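Local coordinates for protein aminopeptidase YwaD (Bacillus subtilis, PDB 6HC6) that catalyses the zinc-dependent hydrolysis that removes N-terminal amino acids, such as arginine, lysine and leucine, from peptides, at residues 101-105 with 212-216; 196-200 with 216-220; 82-86 with 274-278. All blocks are in the same frame, centred on the assembly; numbering follows the deposited sequence.

Contact 1 of 3, residues 101-105 with 212-216; sequences TLSSA and QKEAT
Two neighbouring antiparallel strands pair here: 101-104 and 214-216, with axes 4.8 Å apart and N-to-C directions at 151°. T216, S104 and Q212 have the most surface covered. T216 forms the hydrogen-bonded pair with S103, CA to CA 5.5 Å. S103 N donates to T216 O at 3.1 Å, and T216 N donates to S103 O at 3.0 Å. Both side chains lie on the same face of the sheet. T216 OG1 is hydrogen-bonded to T126 OG1 on strand 125-131. L102 and A215 pack on the other face, L102 CD1 to A215 CB at 3.9 Å. Beyond the S103-T216 pair, E214 O meets S104 OG and a water, not A105 N directly. In its t rotamer, S104 OG donates to E214 O at 2.6 Å. The water bridges A105 N and E214 O, 3.0 Å from each. A105 is left-handed (phi 49°, psi 42°), so the chain turns off. Q212 covers this end: CB is 3.3 Å from S104 OG, and OE1 is 3.6 Å from A105 CB. The pairing joins the first and last strands of the closed seven-stranded barrel. Backbone and hydroxyl bonds tie the strands together; L102 and A215 add a small apolar contact inside.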
# COMPACT_ATOMS: atom_id res chain seq x y z
N THR A 101 -20.59 -9.76 7.84
CA THR A 101 -21.37 -10.48 6.86
C THR A 101 -22.60 -9.68 6.45
O THR A 101 -23.02 -8.74 7.13
CB THR A 101 -21.84 -11.84 7.39
OG1 THR A 101 -22.62 -11.64 8.58
CG2 THR A 101 -20.65 -12.74 7.71
N LEU A 102 -23.18 -10.09 5.33
CA LEU A 102 -24.34 -9.42 4.77
C LEU A 102 -25.21 -10.48 4.14
O LEU A 102 -24.70 -11.40 3.49
CB LEU A 102 -23.91 -8.36 3.74
CG LEU A 102 -24.97 -7.82 2.77
CD1 LEU A 102 -25.96 -6.95 3.52
CD2 LEU A 102 -24.33 -7.03 1.62
N SER A 103 -26.52 -10.37 4.33
CA SER A 103 -27.44 -11.32 3.72
C SER A 103 -28.70 -10.59 3.29
O SER A 103 -29.04 -9.53 3.82
CB SER A 103 -27.79 -12.46 4.68
OG SER A 103 -28.53 -11.96 5.78
N SER A 104 -29.38 -11.16 2.31
CA SER A 104 -30.66 -10.62 1.86
C SER A 104 -31.43 -11.72 1.17
O SER A 104 -30.90 -12.37 0.26
CB SER A 104 -30.45 -9.42 0.93
OG SER A 104 -31.69 -8.90 0.48
N ALA A 105 -32.66 -11.95 1.61
CA ALA A 105 -33.53 -12.96 1.03
C ALA A 105 -32.81 -14.31 0.90
O ALA A 105 -32.92 -15.00 -0.11
CB ALA A 105 -34.08 -12.50 -0.33
N GLN A 212 -34.08 -6.56 -4.17
CA GLN A 212 -34.54 -7.10 -2.89
C GLN A 212 -35.11 -6.00 -2.00
O GLN A 212 -34.80 -4.82 -2.15
CB GLN A 212 -33.41 -7.81 -2.14
CG GLN A 212 -32.59 -8.78 -2.99
CD GLN A 212 -33.43 -9.83 -3.67
OE1 GLN A 212 -34.47 -10.25 -3.15
NE2 GLN A 212 -32.99 -10.26 -4.85
N LYS A 213 -35.95 -6.42 -1.05
CA LYS A 213 -36.62 -5.46 -0.18
C LYS A 213 -35.72 -4.97 0.95
O LYS A 213 -35.73 -3.78 1.28
CB LYS A 213 -37.90 -6.08 0.37
CG LYS A 213 -38.94 -6.38 -0.70
CD LYS A 213 -39.57 -5.11 -1.23
CE LYS A 213 -40.87 -5.42 -1.95
NZ LYS A 213 -40.71 -6.61 -2.84
N GLU A 214 -34.96 -5.86 1.58
CA GLU A 214 -34.22 -5.49 2.78
C GLU A 214 -32.99 -6.38 2.90
O GLU A 214 -32.87 -7.41 2.24
CB GLU A 214 -35.09 -5.61 4.04
CG GLU A 214 -35.42 -7.04 4.40
CD GLU A 214 -36.59 -7.17 5.36
OE1 GLU A 214 -37.39 -6.22 5.49
OE2 GLU A 214 -36.71 -8.25 5.99
N ALA A 215 -32.08 -5.97 3.78
CA ALA A 215 -30.84 -6.69 4.00
C ALA A 215 -30.46 -6.59 5.47
O ALA A 215 -30.92 -5.71 6.20
CB ALA A 215 -29.72 -6.14 3.10
N THR A 216 -29.62 -7.52 5.91
CA THR A 216 -29.10 -7.52 7.27
C THR A 216 -27.58 -7.51 7.23
O THR A 216 -26.96 -8.39 6.62
CB THR A 216 -29.57 -8.74 8.06
OG1 THR A 216 -31.00 -8.74 8.14
CG2 THR A 216 -28.98 -8.72 9.46
O HOH W 1 -25.53 -10.53 8.13
O HOH W 2 -33.87 -9.97 3.47

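Contact 2 of 3, residues 196-200 with 216-220; sequences IPVVG and TLKLK
Four apolar side chains interlock across a gap between two chain segments that do not pair. Residues 196-200 enter extended through P197 (phi -63°, psi 143°) and continue as strand 198-200. Residues 216-220 are strand throughout. The nearest CA atoms, those of P197 and L219, are 7.9 Å apart. P197 and V199 point toward the partner segment, while V198 between them points away. On the other side L217 and L219 face inward, and K218 projects outward. L217 takes chi1 t, chi2 p. L219 takes chi1 m, chi2 t. These rotamers bring L217 CD2 and L219 CD1 to 3.5 Å from each other, with a shallow notch between the two methyls. P197 CB sits in that notch, 3.6 Å from L217 CD2 and 3.6 Å from L219 CD1. This is interior packing of the closed seven-stranded barrel of the PA-type domain: strands 198-201 and 214-222 are not neighbours in the sheet and meet through its core. L111 of strand 107-113 touches V199, L217 and L219, and so adds to the same cluster. V199, in its m rotamer, sets both methyls against the leucines. Its CG1 is 3.6 Å from L219 CD1, and its CG2 is 4.0 Å from L217 CD1. V199 CG1 also lies 4.1 Å from L217 CD2, so it closes on the leucine methyls that P197 CB meets. P197 CB and V199 CG1 are 5.2 Å apart, with the L217 CD2 and L219 CD1 methyls lying against both.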
# COMPACT_ATOMS: atom_id res chain seq x y z
N ILE A 196 -21.95 5.60 9.99
CA ILE A 196 -22.78 4.43 9.71
C ILE A 196 -21.89 3.38 9.08
O ILE A 196 -20.77 3.69 8.63
CB ILE A 196 -24.00 4.79 8.82
CG1 ILE A 196 -23.55 5.47 7.53
CG2 ILE A 196 -24.95 5.69 9.58
CD1 ILE A 196 -24.71 5.76 6.58
N PRO A 197 -22.32 2.12 9.05
CA PRO A 197 -21.53 1.09 8.36
C PRO A 197 -21.42 1.39 6.87
O PRO A 197 -22.36 1.90 6.25
CB PRO A 197 -22.33 -0.19 8.60
CG PRO A 197 -23.18 0.08 9.81
CD PRO A 197 -23.48 1.55 9.76
N VAL A 198 -20.24 1.10 6.31
CA VAL A 198 -19.97 1.22 4.88
C VAL A 198 -19.27 -0.05 4.43
O VAL A 198 -18.18 -0.37 4.94
CB VAL A 198 -19.10 2.45 4.55
CG1 VAL A 198 -18.91 2.55 3.04
CG2 VAL A 198 -19.70 3.75 5.13
N VAL A 199 -19.86 -0.78 3.48
CA VAL A 199 -19.27 -2.02 3.00
C VAL A 199 -19.27 -2.03 1.47
O VAL A 199 -20.10 -1.37 0.83
CB VAL A 199 -19.97 -3.29 3.54
CG1 VAL A 199 -20.04 -3.27 5.07
CG2 VAL A 199 -21.36 -3.47 2.90
N GLY A 200 -18.34 -2.77 0.90
CA GLY A 200 -18.26 -2.95 -0.54
C GLY A 200 -18.51 -4.40 -0.89
O GLY A 200 -18.10 -5.30 -0.15
N THR A 216 -29.62 -7.52 5.91
CA THR A 216 -29.10 -7.52 7.27
C THR A 216 -27.58 -7.51 7.23
O THR A 216 -26.96 -8.39 6.62
CB THR A 216 -29.57 -8.74 8.06
OG1 THR A 216 -31.00 -8.74 8.14
CG2 THR A 216 -28.98 -8.72 9.46
N LEU A 217 -26.99 -6.55 7.92
CA LEU A 217 -25.55 -6.39 8.00
C LEU A 217 -25.10 -6.69 9.43
O LEU A 217 -25.70 -6.19 10.38
CB LEU A 217 -25.16 -4.97 7.59
CG LEU A 217 -23.77 -4.65 7.08
CD1 LEU A 217 -23.57 -5.27 5.72
CD2 LEU A 217 -23.66 -3.15 6.99
N LYS A 218 -24.08 -7.54 9.56
CA LYS A 218 -23.46 -7.82 10.85
C LYS A 218 -21.99 -7.47 10.74
O LYS A 218 -21.26 -8.07 9.94
CB LYS A 218 -23.62 -9.29 11.25
CG LYS A 218 -25.07 -9.74 11.41
CD LYS A 218 -25.18 -11.13 12.05
CE LYS A 218 -26.62 -11.62 12.02
NZ LYS A 218 -26.76 -13.02 12.52
N LEU A 219 -21.55 -6.48 11.52
CA LEU A 219 -20.17 -6.00 11.45
C LEU A 219 -19.64 -5.78 12.85
O LEU A 219 -20.27 -5.11 13.67
CB LEU A 219 -20.07 -4.69 10.66
CG LEU A 219 -20.39 -4.74 9.17
CD1 LEU A 219 -20.58 -3.33 8.66
CD2 LEU A 219 -19.30 -5.45 8.37
N LYS A 220 -18.47 -6.35 13.12
CA LYS A 220 -17.79 -6.20 14.40
C LYS A 220 -16.50 -5.43 14.20
O LYS A 220 -15.79 -5.65 13.21
CB LYS A 220 -17.52 -7.57 15.04
CG LYS A 220 -16.32 -7.60 15.98
CD LYS A 220 -16.65 -8.30 17.29
CE LYS A 220 -15.40 -8.52 18.13
NZ LYS A 220 -15.65 -9.46 19.27

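Contact 3 of 3, residues 82-86 with 274-278; sequences KLKLD and ARVLK. With ACT (acetate ion), chain G.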
# COMPACT_ATOMS: atom_id res chain seq x y z
N LYS A 82 20.67 -10.36 10.44
CA LYS A 82 21.69 -11.17 9.78
C LYS A 82 22.64 -10.30 8.96
O LYS A 82 23.80 -10.68 8.76
CB LYS A 82 21.04 -12.20 8.87
CG LYS A 82 20.56 -13.45 9.56
CD LYS A 82 20.63 -14.62 8.59
CE LYS A 82 22.00 -14.67 7.91
NZ LYS A 82 22.33 -16.01 7.35
N LEU A 83 22.17 -9.15 8.50
CA LEU A 83 22.90 -8.27 7.60
C LEU A 83 23.71 -7.20 8.33
O LEU A 83 24.03 -6.16 7.74
CB LEU A 83 21.93 -7.60 6.63
CG LEU A 83 21.07 -8.55 5.81
CD1 LEU A 83 20.21 -7.78 4.81
CD2 LEU A 83 21.96 -9.56 5.12
N LYS A 84 24.06 -7.43 9.60
CA LYS A 84 24.85 -6.48 10.39
C LYS A 84 24.15 -5.14 10.55
O LYS A 84 24.80 -4.10 10.73
CB LYS A 84 26.25 -6.27 9.78
CG LYS A 84 27.16 -7.50 9.79
CD LYS A 84 28.46 -7.23 9.04
CE LYS A 84 29.45 -6.41 9.86
NZ LYS A 84 30.16 -7.21 10.91
N LEU A 85 22.82 -5.12 10.50
CA LEU A 85 22.06 -3.89 10.68
C LEU A 85 21.64 -3.72 12.13
O LEU A 85 21.32 -4.70 12.82
CB LEU A 85 20.80 -3.89 9.79
CG LEU A 85 21.04 -3.83 8.29
CD1 LEU A 85 19.73 -3.95 7.54
CD2 LEU A 85 21.76 -2.54 7.90
N ASP A 86 21.65 -2.47 12.60
CA ASP A 86 21.07 -2.12 13.89
C ASP A 86 19.56 -1.98 13.73
O ASP A 86 19.09 -1.03 13.09
CB ASP A 86 21.70 -0.83 14.41
CG ASP A 86 21.18 -0.44 15.78
OD1 ASP A 86 21.14 -1.32 16.66
OD2 ASP A 86 20.81 0.74 15.96
N ALA A 274 20.05 -4.37 0.91
CA ALA A 274 20.76 -4.26 2.18
C ALA A 274 21.87 -5.30 2.30
O ALA A 274 22.95 -5.01 2.82
CB ALA A 274 19.77 -4.40 3.34
N ARG A 275 21.62 -6.52 1.82
CA ARG A 275 22.67 -7.53 1.81
C ARG A 275 23.83 -7.10 0.92
O ARG A 275 25.00 -7.26 1.30
CB ARG A 275 22.13 -8.88 1.34
CG ARG A 275 23.16 -10.00 1.51
CD ARG A 275 22.80 -11.27 0.75
NE ARG A 275 22.82 -11.08 -0.70
CZ ARG A 275 23.91 -11.16 -1.46
NH1 ARG A 275 25.10 -11.43 -0.92
NH2 ARG A 275 23.81 -10.97 -2.77
N VAL A 276 23.53 -6.56 -0.26
CA VAL A 276 24.60 -6.14 -1.16
C VAL A 276 25.39 -4.98 -0.56
O VAL A 276 26.63 -4.95 -0.62
CB VAL A 276 24.03 -5.75 -2.54
CG1 VAL A 276 25.15 -5.17 -3.40
CG2 VAL A 276 23.43 -6.97 -3.20
N LEU A 277 24.69 -3.99 -0.01
CA LEU A 277 25.32 -2.77 0.49
C LEU A 277 25.99 -2.97 1.84
O LEU A 277 26.72 -2.08 2.28
CB LEU A 277 24.29 -1.66 0.57
CG LEU A 277 23.70 -1.30 -0.79
CD1 LEU A 277 22.65 -0.23 -0.64
CD2 LEU A 277 24.83 -0.83 -1.69
N LYS A 278 25.75 -4.11 2.49
CA LYS A 278 26.36 -4.39 3.79
C LYS A 278 27.87 -4.18 3.75
O LYS A 278 28.44 -3.55 4.65
CB LYS A 278 26.01 -5.82 4.21
CG LYS A 278 26.73 -6.33 5.43
CD LYS A 278 26.56 -7.85 5.56
CE LYS A 278 26.96 -8.57 4.27
NZ LYS A 278 27.31 -10.00 4.51
C ACT G . 26.47 -13.16 1.66
O ACT G . 26.45 -11.97 1.26
OXT ACT G . 27.07 -14.15 1.15
CH3 ACT G . 25.65 -13.46 2.95
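K82 begins the segment, and its side chain takes no part. L83 is the main contact residue and has the largest covered area. Its side chain lies against the turn of helix at A274 and R275. CD1 is 3.7 Å from A274 CB and 3.5 Å from R275 N, and CD2 is 3.8 Å from R275 CG. L83 O meets K278 CG at 3.6 Å. K84 adopts a left-handed conformation (phi 62°, psi 27°), which bends the chain after helix 67-82. Its CD lies 4.0 Å from K278 CD, so the two lysines touch through their aliphatic parts. L85 is extended (phi -93°, psi 144°). Its CD1 reaches A274 CB at 4.2 Å, a looser contact beside that of L83. D86 has left the interface. Its backbone pairs with I233, and its carboxylate forms a salt bridge with K88.

The guanidinium of R275 leads away from 82-86. NH1 donates to O of an acetate, probably from the crystallisation liquor, at 2.6 Å, and NH2 forms a salt bridge with E272. The contact is plain surface packing away from the zinc site. It sets the loop between helix 67-82 and edge strand 86-93 against the end of helix 260-277. F288 of strand 285-291, in the eight-stranded sheet, touches L85, A274 and L277.

Overall arrangement
Contacts 1 and 2 belong together; contact 3 stands apart. The first two share T216 and strand 214-222, and their centres are about 11 Å apart. T101 N lies 2.8 Å from K218 O, and L102 packs on L217, so the strand pair of contact 1 continues into the barrel core of contact 2. Contact 1 is partly buried and mostly polar. Contact 2 is fully buried and wholly apolar. Contact 3 is on the surface of the peptidase part, its centre about 54 Å from that of contact 1 and 45 Å from that of contact 2. There apolar leucines meet a helix end, bordered by charged side chains.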